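PDB 1R0K: 1-deoxy-D-xylulose 5-phosphate reductoisomerase from Zymomonas mobilis, which catalyses the NADPH-dependent rearrangement and reduction of 1-deoxy-D-xylulose 5-phosphate to 2-C-methyl-D-erythritol 4-phosphate, an early step of the non-mevalonate route to isoprenoids. Local coordinates for the interface of chains A and B. Coordinates in Å, arbitrary orientation; residue numbers count along the deposited sequence, not the author numbering. Chains: chain A/B, 1-deoxy-D-xylulose 5-phosphate reductoisomerase.

Contact 1: the interface of chains A and B. Residues chain A 170, 172, 239, 249, 257; chain B 261, 287, 289.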
# COMPACT_ATOMS: atom_id res chain seq x y z
N ARG A 170 5.96 12.62 0.10
CA ARG A 170 4.82 13.23 -0.59
C ARG A 170 3.57 12.38 -0.44
O ARG A 170 3.65 11.17 -0.22
CB ARG A 170 5.11 13.42 -2.08
CG ARG A 170 5.28 12.12 -2.85
CD ARG A 170 5.22 12.32 -4.37
NE ARG A 170 5.76 11.14 -5.03
CZ ARG A 170 5.66 10.86 -6.33
NH1 ARG A 170 5.02 11.68 -7.16
NH2 ARG A 170 6.20 9.75 -6.80
N ILE A 172 0.04 11.63 -2.48
CA ILE A 172 -0.59 11.80 -3.77
C ILE A 172 -2.09 11.57 -3.64
O ILE A 172 -2.53 10.47 -3.30
CB ILE A 172 -0.04 10.80 -4.80
CG1 ILE A 172 1.49 10.89 -4.86
CG2 ILE A 172 -0.65 11.09 -6.17
CD1 ILE A 172 2.12 9.85 -5.76
N LEU A 239 -3.04 14.01 -8.49
CA LEU A 239 -2.77 13.24 -9.69
C LEU A 239 -4.07 12.75 -10.31
O LEU A 239 -4.85 12.07 -9.65
CB LEU A 239 -1.88 12.05 -9.35
CG LEU A 239 -1.43 11.12 -10.49
CD1 LEU A 239 -0.57 11.88 -11.49
CD2 LEU A 239 -0.65 9.95 -9.89
N MET A 249 -2.08 7.76 -2.50
CA MET A 249 -0.82 7.11 -2.16
C MET A 249 0.08 7.94 -1.27
O MET A 249 -0.09 9.15 -1.15
CB MET A 249 -0.04 6.79 -3.44
CG MET A 249 -0.87 6.18 -4.56
SD MET A 249 0.07 5.96 -6.09
CE MET A 249 -0.41 7.43 -7.00
N ILE A 257 6.45 3.62 -2.40
CA ILE A 257 5.15 4.28 -2.49
C ILE A 257 4.07 3.27 -2.08
O ILE A 257 3.93 2.22 -2.70
CB ILE A 257 4.85 4.77 -3.92
CG1 ILE A 257 5.93 5.76 -4.36
CG2 ILE A 257 3.47 5.43 -3.97
CD1 ILE A 257 5.81 6.21 -5.82
N ILE B 261 4.48 0.46 -4.70
CA ILE B 261 4.82 0.94 -6.03
C ILE B 261 6.10 1.76 -5.97
O ILE B 261 6.43 2.34 -4.94
CB ILE B 261 3.67 1.84 -6.57
CG1 ILE B 261 2.34 1.10 -6.43
CG2 ILE B 261 3.93 2.21 -8.03
CD1 ILE B 261 1.12 1.93 -6.81
N LEU B 287 8.96 7.62 -8.28
CA LEU B 287 8.22 7.29 -9.49
C LEU B 287 7.36 8.46 -9.97
O LEU B 287 6.56 9.02 -9.22
CB LEU B 287 7.33 6.06 -9.25
CG LEU B 287 6.57 5.54 -10.48
CD1 LEU B 287 7.57 4.99 -11.50
CD2 LEU B 287 5.58 4.46 -10.07
N PHE B 289 4.46 9.34 -12.02
CA PHE B 289 3.29 8.74 -12.66
C PHE B 289 2.85 9.45 -13.94
O PHE B 289 2.28 8.81 -14.83
CB PHE B 289 2.11 8.71 -11.68
CG PHE B 289 2.31 7.78 -10.51
CD1 PHE B 289 2.96 8.21 -9.36
CD2 PHE B 289 1.84 6.47 -10.57
CE1 PHE B 289 3.13 7.35 -8.28
CE2 PHE B 289 2.02 5.60 -9.50
CZ PHE B 289 2.66 6.04 -8.35
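With CG turned away from its own carbonyl carbon (chi1 -67°), B:Phe289 at the start of helix 289-292 sends its ring across the dimer interface towards A:Met249, whose chain runs straight to the sulfur and then bends at chi3 (-97°). That bend lays CE of A:Met249 over one face of the B:Phe289 ring, offset toward the rim and 3.8 Å from its centroid. SD of A:Met249 reaches CZ of B:Phe289 at 3.4 Å. The opposite face carries CD2 of B:Leu287 from the ring's own chain, so the phenyl group is sandwiched between the two subunits. Around it, CD2 of A:Leu239 packs at about a right angle on CB of B:Phe289, 3.5 Å away, and CD1 of A:Ile172 meets CE1. A flat aromatic group suits a place lined by flexible methionine and branched aliphatic chains; an alanine here would probably leave the sulfur and methyl of A:Met249 and CD1 of A:Ile172 without the ring they pack on, and open a gap between the chains. CD1 of A:Ile172 also lies over the centre of the A:Arg170 guanidinium, supporting the extended arginine. From the edge of that group, nearly in its plane, NH2 of A:Arg170 donates a hydrogen bond of 2.6 Å to the backbone O of B:Leu287, a reach that a long, planar donor provides. Further along, strands 257-261 of the two chains pair antiparallel: N of B:Ile261 bonds O of A:Ile257 at 2.7 Å, and N of A:Ile257 returns a bond of 2.9 Å to O of B:Ile261. Beta-branched isoleucine favours such extended backbones. Strand pairing and an apolar plug together join the subunits of the homodimer.

Contact 2: the interface of chains A and B. Residues chain A 268, 280, 282, 284; chain B 253-255.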
# COMPACT_ATOMS: atom_id res chain seq x y z
N THR A 268 -15.71 -0.45 2.22
CA THR A 268 -14.31 -0.80 2.44
C THR A 268 -13.69 0.22 3.40
O THR A 268 -13.20 -0.15 4.47
CB THR A 268 -13.52 -0.83 1.10
OG1 THR A 268 -13.98 -1.93 0.30
CG2 THR A 268 -12.03 -1.00 1.37
N MET A 280 -12.00 -6.30 9.22
CA MET A 280 -13.23 -7.07 9.20
C MET A 280 -13.66 -7.36 7.77
O MET A 280 -13.28 -6.66 6.84
CB MET A 280 -14.35 -6.29 9.89
CG MET A 280 -14.89 -5.14 9.05
SD MET A 280 -16.10 -4.11 9.91
CE MET A 280 -17.62 -5.07 9.67
N THR A 282 -16.11 -7.42 4.64
CA THR A 282 -17.17 -6.56 4.11
C THR A 282 -17.53 -7.19 2.78
O THR A 282 -16.73 -7.93 2.20
CB THR A 282 -16.72 -5.09 3.84
OG1 THR A 282 -15.87 -5.04 2.69
CG2 THR A 282 -15.99 -4.52 5.05
N ALA A 284 -17.67 -5.83 0.03
CA ALA A 284 -17.08 -5.06 -1.06
C ALA A 284 -16.44 -6.00 -2.08
O ALA A 284 -15.75 -6.95 -1.72
CB ALA A 284 -16.05 -4.07 -0.51
N LEU B 253 -9.62 -8.50 4.01
CA LEU B 253 -11.01 -8.95 4.13
C LEU B 253 -12.05 -7.86 3.89
O LEU B 253 -13.19 -8.17 3.55
CB LEU B 253 -11.26 -9.55 5.52
CG LEU B 253 -10.35 -10.67 6.03
CD1 LEU B 253 -10.87 -11.18 7.37
CD2 LEU B 253 -10.30 -11.80 5.02
N ASP B 254 -11.67 -6.60 4.07
CA ASP B 254 -12.61 -5.52 3.85
C ASP B 254 -12.65 -5.03 2.41
O ASP B 254 -13.40 -4.11 2.07
CB ASP B 254 -12.35 -4.34 4.81
CG ASP B 254 -10.95 -3.77 4.70
OD1 ASP B 254 -10.31 -3.92 3.63
OD2 ASP B 254 -10.49 -3.14 5.68
N GLY B 255 -11.84 -5.65 1.55
CA GLY B 255 -11.81 -5.28 0.15
C GLY B 255 -10.65 -4.37 -0.18
O GLY B 255 -10.36 -4.11 -1.35
O HOH W 1 -11.57 -3.66 8.11
O HOH W 2 -14.50 -7.37 0.67
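A:Thr282 and B:Asp254 lie side by side with their side chains pointing the same way, in a dimer contact of the DXR family where residues 253-255 of one subunit, in the short connection between strands 246-252 and 257-261, which probably form a hairpin, meet helix 267-275 and the loop at 280-284 of the other. The methyl CG2 of A:Thr282 rests alongside CB of B:Asp254, 3.7 Å away. The hydroxyl OG1 of A:Thr282, set between the backbone N and carbonyl carbon (chi1 73°), donates instead to the main-chain O of B:Asp254 at 2.7 Å. This donor stands above the carbonyl plane rather than on a lone pair. A:Thr268, near the start of helix 267-275, approaches the same oxygen differently: OG1 of A:Thr268 lies in the carbonyl plane and donates to O of B:Asp254 at 2.9 Å. Two hydroxyls arriving from different directions thus grip one backbone oxygen and should restrict movement of the turn. Threonine suits both positions because each pairs a short donor with a methyl for close packing; CG2 of A:Thr268 lies near O of B:Asp254 and the carbonyl carbon of B:Gly255.

The backbone of A:Thr282 adds a longer bond, from N to O of B:Leu253 at 3.2 Å. B:Gly255 follows with a positive phi (99°), a conformation that glycine adopts readily, and its lack of a side chain suits the approach of A:Thr268. Beside the hydroxyls, the small CB of A:Ala284 faces O of B:Asp254 without a bulky group to displace them.

The carboxylate of B:Asp254 has another task. OD2 of B:Asp254 is 2.7 Å from water 1, which in turn lies 2.9 Å from the backbone N of A:Met280, so an acidic side chain reaches the other subunit through solvent. Water 2 bridges O of A:Thr282, O of A:Ala284 and, more distantly, O of B:Leu253.

About 24 Å separates the C-alpha centres of contact 1 and contact 2. They share no residue, but the same strand-turn-strand segment supplies both. Both chains bring strand 257-261 to contact 1, where chain A adds strand 246-252; the turn in contact 2 comes from chain B. Residues 280-284 of contact 2 and 287-289 of contact 1 likewise belong to one stretch of sequence, which receives the partner subunit in both. Two-fold symmetry repeats each contact with the chains swapped, so each segment is held at its strands and at its turn. This spread of anchoring points probably fixes the relative orientation of the subunits.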